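Local coordinates for protein glucuronan lyase A (PDB 2ZZJ) that probably acts as an endo-beta-1,4-glucuronan lyase of polysaccharide lyase family 20, built on a calcium-binding beta-jelly roll, at residues N117-R122 with P141-V146; G61-E66 with D190-F195. All blocks are in the same frame, centred on the assembly; numbering follows the deposited sequence.

Contact 1: N117-R122 with P141-V146; sequences NQLYSR and PNLATV
Leu119 is gripped through both of its backbone polar atoms: its N donates to Ala144 O at 2.8 Å, and its O accepts from Leu143 N at 2.8 Å. The first of these bonds is nearly straight, 173° at the hydrogen, the second more bent. A third bond, Val146 N to Asn117 O at 2.8 Å, closes the far end, and between them Gln118 and Thr145 face each other as a non-hydrogen-bonded antiparallel pair. These strands, 118-126 and 135-145, form a beta hairpin at the edge of one jelly-roll sheet, and the second strand turns a corner at Leu143. On the side of the hairpin carrying Leu119 and Ala144, both residues touch Phe172 of strand 166-172 in the other sheet. Here Val146 CG2 packs on Leu119 CB at 4.0 Å, while Leu143 CD1 reaches Ser121 CB at 3.8 Å; the hydroxyl of Ser121 is bonded to Met111 O.

Before the corner, Pro141 lies over one face of the Tyr120 ring, whose CG stands anti to the carbonyl carbon and beside the backbone N (chi1 -85°). Pro141 CB makes a CH-pi contact 3.9 Å from the ring centroid, 25° off the normal, and its CA also sits over the ring. The Asn142 side chain runs beside the phenol in the same direction, and one water joins Asn142 ND2 to Tyr120 OH. An alanine at Tyr120 would probably leave Pro141 without the flat surface it rests on and this water without its phenol partner. Trp113 of strand 106-115 also meets the Tyr120 ring.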
ATOM      1  N   ASN A 117       1.548 -14.773   7.617  1.00 18.68           N
ATOM      2  CA  ASN A 117       0.343 -14.874   6.770  1.00 18.56           C
ATOM      3  C   ASN A 117      -0.720 -13.841   7.136  1.00 17.86           C
ATOM      4  O   ASN A 117      -1.914 -14.048   6.931  1.00 17.78           O
ATOM      5  CB  ASN A 117      -0.250 -16.293   6.785  1.00 19.56           C
ATOM      6  CG  ASN A 117      -0.829 -16.663   8.121  1.00 19.89           C
ATOM      7  OD1 ASN A 117      -0.549 -16.023   9.134  1.00 22.37           O
ATOM      8  ND2 ASN A 117      -1.654 -17.712   8.135  1.00 26.42           N
ATOM      9  N   GLN A 118      -0.276 -12.716   7.660  1.00 17.97           N
ATOM     10  CA  GLN A 118      -1.201 -11.741   8.207  1.00 17.92           C
ATOM     11  C   GLN A 118      -1.085 -10.405   7.481  1.00 17.75           C
ATOM     12  O   GLN A 118       0.028  -9.973   7.183  1.00 17.25           O
ATOM     13  CB  GLN A 118      -0.876 -11.551   9.683  1.00 18.93           C
ATOM     14  CG  GLN A 118      -1.126 -12.818  10.526  1.00 20.68           C
ATOM     15  CD  GLN A 118      -2.618 -13.107  10.632  1.00 21.73           C
ATOM     16  OE1 GLN A 118      -3.071 -14.229  10.389  1.00 25.75           O
ATOM     17  NE2 GLN A 118      -3.385 -12.075  10.903  1.00 20.77           N
ATOM     18  N   LEU A 119      -2.233  -9.776   7.210  1.00 16.66           N
ATOM     19  CA  LEU A 119      -2.282  -8.378   6.751  1.00 15.96           C
ATOM     20  C   LEU A 119      -2.036  -7.428   7.908  1.00 15.93           C
ATOM     21  O   LEU A 119      -2.752  -7.484   8.924  1.00 16.46           O
ATOM     22  CB  LEU A 119      -3.647  -8.042   6.188  1.00 15.76           C
ATOM     23  CG  LEU A 119      -3.796  -6.798   5.301  1.00 16.87           C
ATOM     24  CD1 LEU A 119      -3.155  -7.060   3.960  1.00 16.36           C
ATOM     25  CD2 LEU A 119      -5.267  -6.428   5.132  1.00 16.55           C
ATOM     26  N   TYR A 120      -1.057  -6.549   7.739  1.00 14.98           N
ATOM     27  CA  TYR A 120      -0.772  -5.480   8.685  1.00 16.15           C
ATOM     28  C   TYR A 120      -1.054  -4.111   8.063  1.00 15.35           C
ATOM     29  O   TYR A 120      -0.896  -3.935   6.852  1.00 14.34           O
ATOM     30  CB  TYR A 120       0.723  -5.487   8.983  1.00 17.35           C
ATOM     31  CG  TYR A 120       1.178  -6.444  10.060  1.00 19.41           C
ATOM     32  CD1 TYR A 120       1.974  -5.978  11.111  1.00 22.02           C
ATOM     33  CD2 TYR A 120       0.842  -7.801  10.010  1.00 20.05           C
ATOM     34  CE1 TYR A 120       2.416  -6.836  12.115  1.00 21.95           C
ATOM     35  CE2 TYR A 120       1.295  -8.682  11.023  1.00 23.06           C
ATOM     36  CZ  TYR A 120       2.079  -8.174  12.060  1.00 21.96           C
ATOM     37  OH  TYR A 120       2.533  -9.034  13.062  1.00 23.55           O
ATOM     38  N   SER A 121      -1.388  -3.113   8.881  1.00 15.77           N
ATOM     39  CA  SER A 121      -1.369  -1.741   8.377  1.00 15.41           C
ATOM     40  C   SER A 121      -0.902  -0.822   9.473  1.00 18.04           C
ATOM     41  O   SER A 121      -0.558  -1.294  10.566  1.00 17.75           O
ATOM     42  CB  SER A 121      -2.723  -1.292   7.794  1.00 16.75           C
ATOM     43  OG  SER A 121      -2.562  -0.063   7.070  1.00 14.96           O
ATOM     44  N   ARG A 122      -0.856   0.470   9.181  1.00 17.89           N
ATOM     45  CA  ARG A 122      -0.436   1.458  10.175  1.00 18.99           C
ATOM     46  C   ARG A 122      -0.910   2.808   9.732  1.00 20.38           C
ATOM     47  O   ARG A 122      -1.309   2.970   8.588  1.00 19.67           O
ATOM     48  CB  ARG A 122       1.088   1.493  10.245  1.00 18.80           C
ATOM     49  CG  ARG A 122       1.726   2.068   9.028  1.00 18.24           C
ATOM     50  CD  ARG A 122       3.240   1.999   9.067  1.00 18.72           C
ATOM     51  NE  ARG A 122       3.795   3.145   8.372  1.00 17.93           N
ATOM     52  CZ  ARG A 122       5.074   3.513   8.423  1.00 22.96           C
ATOM     53  NH1 ARG A 122       5.488   4.574   7.753  1.00 20.77           N
ATOM     54  NH2 ARG A 122       5.950   2.816   9.154  1.00 22.25           N
ATOM     55  N   PRO A 141      -1.666  -4.824  13.739  1.00 23.39           N
ATOM     56  CA  PRO A 141      -1.266  -6.097  13.190  1.00 22.24           C
ATOM     57  C   PRO A 141      -2.444  -7.025  12.991  1.00 22.13           C
ATOM     58  O   PRO A 141      -3.526  -6.759  13.518  1.00 22.73           O
ATOM     59  CB  PRO A 141      -0.354  -6.653  14.290  1.00 23.28           C
ATOM     60  CG  PRO A 141      -1.024  -6.172  15.560  1.00 23.34           C
ATOM     61  CD  PRO A 141      -1.526  -4.797  15.221  1.00 23.55           C
ATOM     62  N   ASN A 142      -2.219  -8.097  12.237  1.00 20.44           N
ATOM     63  CA  ASN A 142      -3.087  -9.260  12.185  1.00 20.14           C
ATOM     64  C   ASN A 142      -4.513  -8.877  11.851  1.00 20.28           C
ATOM     65  O   ASN A 142      -5.460  -9.380  12.462  1.00 20.21           O
ATOM     66  CB  ASN A 142      -3.038 -10.043  13.519  1.00 19.95           C
ATOM     67  CG  ASN A 142      -1.615 -10.336  13.953  1.00 21.29           C
ATOM     68  OD1 ASN A 142      -0.818 -10.852  13.163  1.00 20.02           O
ATOM     69  ND2 ASN A 142      -1.281 -10.007  15.210  1.00 24.13           N
ATOM     70  N   LEU A 143      -4.660  -7.985  10.874  1.00 19.25           N
ATOM     71  CA  LEU A 143      -5.999  -7.555  10.462  1.00 18.31           C
ATOM     72  C   LEU A 143      -6.798  -8.679   9.860  1.00 18.73           C
ATOM     73  O   LEU A 143      -8.036  -8.737  10.008  1.00 18.11           O
ATOM     74  CB  LEU A 143      -5.920  -6.388   9.481  1.00 19.32           C
ATOM     75  CG  LEU A 143      -5.167  -5.153   9.962  1.00 20.01           C
ATOM     76  CD1 LEU A 143      -4.929  -4.173   8.824  1.00 22.88           C
ATOM     77  CD2 LEU A 143      -5.987  -4.500  11.074  1.00 25.08           C
ATOM     78  N   ALA A 144      -6.106  -9.557   9.143  1.00 17.77           N
ATOM     79  CA  ALA A 144      -6.724 -10.689   8.490  1.00 18.64           C
ATOM     80  C   ALA A 144      -5.672 -11.680   8.102  1.00 19.12           C
ATOM     81  O   ALA A 144      -4.557 -11.304   7.705  1.00 18.03           O
ATOM     82  CB  ALA A 144      -7.478 -10.272   7.229  1.00 18.90           C
ATOM     83  N   THR A 145      -6.044 -12.952   8.188  1.00 19.13           N
ATOM     84  CA  THR A 145      -5.266 -14.039   7.613  1.00 19.39           C
ATOM     85  C   THR A 145      -5.385 -14.004   6.090  1.00 19.11           C
ATOM     86  O   THR A 145      -6.493 -13.927   5.512  1.00 19.85           O
ATOM     87  CB  THR A 145      -5.766 -15.417   8.153  1.00 20.40           C
ATOM     88  OG1 THR A 145      -5.681 -15.385   9.577  1.00 24.47           O
ATOM     89  CG2 THR A 145      -4.890 -16.508   7.653  1.00 21.67           C
ATOM     90  N   VAL A 146      -4.237 -14.057   5.437  1.00 17.23           N
ATOM     91  CA  VAL A 146      -4.190 -13.949   4.002  1.00 17.86           C
ATOM     92  C   VAL A 146      -3.810 -15.290   3.388  1.00 18.18           C
ATOM     93  O   VAL A 146      -2.697 -15.803   3.644  1.00 18.86           O
ATOM     94  CB  VAL A 146      -3.157 -12.848   3.553  1.00 16.53           C
ATOM     95  CG1 VAL A 146      -3.164 -12.725   2.075  1.00 16.62           C
ATOM     96  CG2 VAL A 146      -3.465 -11.496   4.210  1.00 17.10           C
TER
HETATM   97  O   HOH W   1       1.636 -10.014  15.916  1.00 33.75           O

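Contact 2: G61-E66 with D190-F195; sequences GYQRGE and DSVFQF
Tyr62 sets its phenol end over the Phe193 ring, with OH 3.3 Å above the plane and over the centre. The two side chains lie alongside each other and point the same way, their planes only 9° apart, yet the rings are slid so far that they barely overlap. Phe193 CB in turn covers one face of the tyrosine near its rim, a CH-pi contact 3.9 Å from the Tyr62 ring centroid. Tyr62 and Phe193 form a hydrogen-bonded antiparallel pair and so project to the same side of the sheet; a chi1 of 74° puts Tyr62 CG between the backbone N and the carbonyl carbon. The tyrosine hydroxyl is bonded to Thr186 and Ser109, fixing the far end of the ring, and Trp160 stacks on it as well.

At the outer end, Arg64 NH1 makes a salt bridge to Asp190 OD1 at 2.8 Å. The oxygen lies in the guanidinium plane, but the donor meets it from 45° above the carboxylate plane; Arg64 NH2 goes to Ser162. Nearby, a water accepts from Arg64 N and lies within hydrogen-bonding distance of Ser191 O, and Glu66 OE2 accepts from Gln63 N at 2.9 Å, met from above the carboxylate plane.

Phe193 N donates to Tyr62 O at 2.8 Å. Phe193 O receives Tyr62 N at 3.0 Å and, weakly, Gly61 N at 2.8 Å. Gly61 CA packs against Phe195 CB at 3.8 Å. Two residues, Gly61 and Tyr62, facing the single Phe193 make a classic beta bulge in an antiparallel sheet of the jelly roll.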
ATOM      1  N   GLY A  61      -3.253  10.896  -3.995  1.00 20.51           N
ATOM      2  CA  GLY A  61      -3.731   9.961  -2.975  1.00 18.75           C
ATOM      3  C   GLY A  61      -4.591  10.612  -1.924  1.00 18.30           C
ATOM      4  O   GLY A  61      -5.763  10.293  -1.784  1.00 18.49           O
ATOM      5  N   TYR A  62      -4.014  11.519  -1.129  1.00 18.60           N
ATOM      6  CA  TYR A  62      -4.825  12.307  -0.219  1.00 19.28           C
ATOM      7  C   TYR A  62      -4.102  13.589   0.160  1.00 21.21           C
ATOM      8  O   TYR A  62      -2.905  13.726  -0.122  1.00 19.03           O
ATOM      9  CB  TYR A  62      -5.204  11.529   1.034  1.00 19.45           C
ATOM     10  CG  TYR A  62      -4.105  11.308   2.055  1.00 18.90           C
ATOM     11  CD1 TYR A  62      -3.398  10.103   2.099  1.00 18.26           C
ATOM     12  CD2 TYR A  62      -3.822  12.264   3.020  1.00 17.84           C
ATOM     13  CE1 TYR A  62      -2.392   9.887   3.056  1.00 19.35           C
ATOM     14  CE2 TYR A  62      -2.807  12.056   3.989  1.00 18.25           C
ATOM     15  CZ  TYR A  62      -2.095  10.873   4.000  1.00 21.30           C
ATOM     16  OH  TYR A  62      -1.086  10.651   4.944  1.00 19.81           O
ATOM     17  N   GLN A  63      -4.868  14.483   0.780  1.00 23.46           N
ATOM     18  CA  GLN A  63      -4.360  15.656   1.493  1.00 26.81           C
ATOM     19  C   GLN A  63      -5.131  15.729   2.790  1.00 26.89           C
ATOM     20  O   GLN A  63      -6.315  15.428   2.822  1.00 27.56           O
ATOM     21  CB  GLN A  63      -4.642  16.893   0.649  1.00 27.78           C
ATOM     22  CG  GLN A  63      -4.014  18.155   1.150  1.00 33.32           C
ATOM     23  CD  GLN A  63      -4.158  19.283   0.145  1.00 38.32           C
ATOM     24  OE1 GLN A  63      -4.720  19.106  -0.951  1.00 41.39           O
ATOM     25  NE2 GLN A  63      -3.633  20.437   0.495  1.00 41.59           N
ATOM     26  N   ARG A  64      -4.461  16.082   3.889  1.00 28.09           N
ATOM     27  CA  ARG A  64      -5.116  16.221   5.182  1.00 28.86           C
ATOM     28  C   ARG A  64      -6.368  17.109   5.097  1.00 28.40           C
ATOM     29  O   ARG A  64      -6.405  18.049   4.313  1.00 29.15           O
ATOM     30  CB  ARG A  64      -4.091  16.784   6.152  1.00 29.72           C
ATOM     31  CG  ARG A  64      -4.602  17.465   7.346  1.00 33.10           C
ATOM     32  CD  ARG A  64      -3.799  18.737   7.431  1.00 37.96           C
ATOM     33  NE  ARG A  64      -3.407  19.054   8.782  1.00 40.54           N
ATOM     34  CZ  ARG A  64      -2.714  20.135   9.122  1.00 39.78           C
ATOM     35  NH1 ARG A  64      -2.323  21.012   8.209  1.00 38.35           N
ATOM     36  NH2 ARG A  64      -2.418  20.320  10.390  1.00 42.89           N
ATOM     37  N   GLY A  65      -7.398  16.766   5.855  1.00 29.12           N
ATOM     38  CA  GLY A  65      -8.664  17.505   5.835  1.00 29.65           C
ATOM     39  C   GLY A  65      -9.739  16.968   4.912  1.00 30.16           C
ATOM     40  O   GLY A  65     -10.722  17.669   4.624  1.00 30.53           O
ATOM     41  N   GLU A  66      -9.568  15.730   4.444  1.00 29.26           N
ATOM     42  CA  GLU A  66     -10.608  15.067   3.651  1.00 28.26           C
ATOM     43  C   GLU A  66     -10.798  13.626   4.078  1.00 27.00           C
ATOM     44  O   GLU A  66      -9.904  13.030   4.686  1.00 26.87           O
ATOM     45  CB  GLU A  66     -10.262  15.124   2.180  1.00 28.97           C
ATOM     46  CG  GLU A  66      -8.993  14.416   1.835  1.00 28.80           C
ATOM     47  CD  GLU A  66      -8.610  14.589   0.398  1.00 31.59           C
ATOM     48  OE1 GLU A  66      -9.280  15.369  -0.307  1.00 35.40           O
ATOM     49  OE2 GLU A  66      -7.639  13.951  -0.052  1.00 27.90           O
ATOM     50  N   ASP A 190       0.034  19.925   4.927  1.00 32.70           N
ATOM     51  CA  ASP A 190      -0.870  19.834   3.761  1.00 32.66           C
ATOM     52  C   ASP A 190      -0.185  19.233   2.515  1.00 31.53           C
ATOM     53  O   ASP A 190      -0.555  19.524   1.378  1.00 31.17           O
ATOM     54  CB  ASP A 190      -1.473  21.210   3.426  1.00 32.97           C
ATOM     55  CG  ASP A 190      -2.139  21.879   4.621  1.00 34.96           C
ATOM     56  OD1 ASP A 190      -2.828  21.210   5.422  1.00 37.94           O
ATOM     57  OD2 ASP A 190      -1.976  23.111   4.759  1.00 38.52           O
ATOM     58  N   SER A 191       0.829  18.394   2.733  1.00 30.71           N
ATOM     59  CA  SER A 191       1.468  17.666   1.630  1.00 29.58           C
ATOM     60  C   SER A 191       0.389  16.814   0.930  1.00 27.81           C
ATOM     61  O   SER A 191      -0.560  16.387   1.567  1.00 27.79           O
ATOM     62  CB  SER A 191       2.568  16.722   2.163  1.00 29.75           C
ATOM     63  OG  SER A 191       3.287  17.261   3.286  1.00 32.47           O
ATOM     64  N   VAL A 192       0.548  16.594  -0.367  1.00 26.45           N
ATOM     65  CA  VAL A 192      -0.309  15.659  -1.098  1.00 24.98           C
ATOM     66  C   VAL A 192       0.450  14.329  -1.172  1.00 23.34           C
ATOM     67  O   VAL A 192       1.550  14.271  -1.696  1.00 23.33           O
ATOM     68  CB  VAL A 192      -0.685  16.182  -2.499  1.00 25.51           C
ATOM     69  CG1 VAL A 192      -1.491  15.129  -3.275  1.00 23.56           C
ATOM     70  CG2 VAL A 192      -1.489  17.484  -2.380  1.00 24.68           C
ATOM     71  N   PHE A 193      -0.142  13.293  -0.589  1.00 22.52           N
ATOM     72  CA  PHE A 193       0.467  11.949  -0.542  1.00 21.14           C
ATOM     73  C   PHE A 193       0.007  11.157  -1.751  1.00 20.10           C
ATOM     74  O   PHE A 193      -1.199  11.170  -2.078  1.00 19.34           O
ATOM     75  CB  PHE A 193      -0.029  11.238   0.687  1.00 20.70           C
ATOM     76  CG  PHE A 193       0.683  11.632   1.962  1.00 22.56           C
ATOM     77  CD1 PHE A 193       1.695  10.818   2.477  1.00 20.49           C
ATOM     78  CD2 PHE A 193       0.335  12.812   2.659  1.00 23.94           C
ATOM     79  CE1 PHE A 193       2.344  11.157   3.673  1.00 23.11           C
ATOM     80  CE2 PHE A 193       0.974  13.163   3.870  1.00 23.21           C
ATOM     81  CZ  PHE A 193       1.982  12.352   4.371  1.00 21.44           C
ATOM     82  N   GLN A 194       0.938  10.459  -2.395  1.00 18.71           N
ATOM     83  CA  GLN A 194       0.612   9.546  -3.485  1.00 18.86           C
ATOM     84  C   GLN A 194      -0.038   8.303  -2.893  1.00 17.96           C
ATOM     85  O   GLN A 194       0.183   7.978  -1.732  1.00 17.44           O
ATOM     86  CB  GLN A 194       1.867   9.101  -4.216  1.00 18.52           C
ATOM     87  CG  GLN A 194       2.812  10.211  -4.637  1.00 22.11           C
ATOM     88  CD  GLN A 194       4.039   9.654  -5.256  1.00 26.83           C
ATOM     89  OE1 GLN A 194       4.422   8.512  -4.991  1.00 29.03           O
ATOM     90  NE2 GLN A 194       4.694  10.456  -6.098  1.00 31.36           N
ATOM     91  N   PHE A 195      -0.850   7.623  -3.702  1.00 17.11           N
ATOM     92  CA  PHE A 195      -1.367   6.306  -3.335  1.00 16.00           C
ATOM     93  C   PHE A 195      -0.688   5.354  -4.303  1.00 15.22           C
ATOM     94  O   PHE A 195      -0.859   5.468  -5.531  1.00 15.65           O
ATOM     95  CB  PHE A 195      -2.879   6.280  -3.505  1.00 15.87           C
ATOM     96  CG  PHE A 195      -3.490   4.925  -3.282  1.00 15.47           C
ATOM     97  CD1 PHE A 195      -3.071   4.116  -2.218  1.00 16.03           C
ATOM     98  CD2 PHE A 195      -4.480   4.454  -4.156  1.00 16.06           C
ATOM     99  CE1 PHE A 195      -3.651   2.842  -1.987  1.00 16.13           C
ATOM    100  CE2 PHE A 195      -5.077   3.160  -3.943  1.00 13.94           C
ATOM    101  CZ  PHE A 195      -4.658   2.372  -2.873  1.00 15.03           C
TER
HETATM  102  O   HOH W   2      -1.562  16.569   4.255  1.00 32.54           O

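From the N terminus, after four earlier strands from 2-6 to 37-43, the chain reaches strand 53-63, whose end forms the first half of contact 2, and passes through 61-66 into strand 66-76 of the other sheet. It returns to the first sheet for strands 86-95 and 106-115. Strand 118-126 then pairs with 135-145, so contact 1 closes a loop of 18 residues. Only after strands 152-160, 166-172 and 175-183 of the other sheet does 190-195 close contact 2, a loop of 123 residues that contains contact 1; nothing crosses. Both contacts belong to one sheet, their centres 24 Å apart on opposite sides of the chain's centre, bridged by strands 86-95 and 106-115.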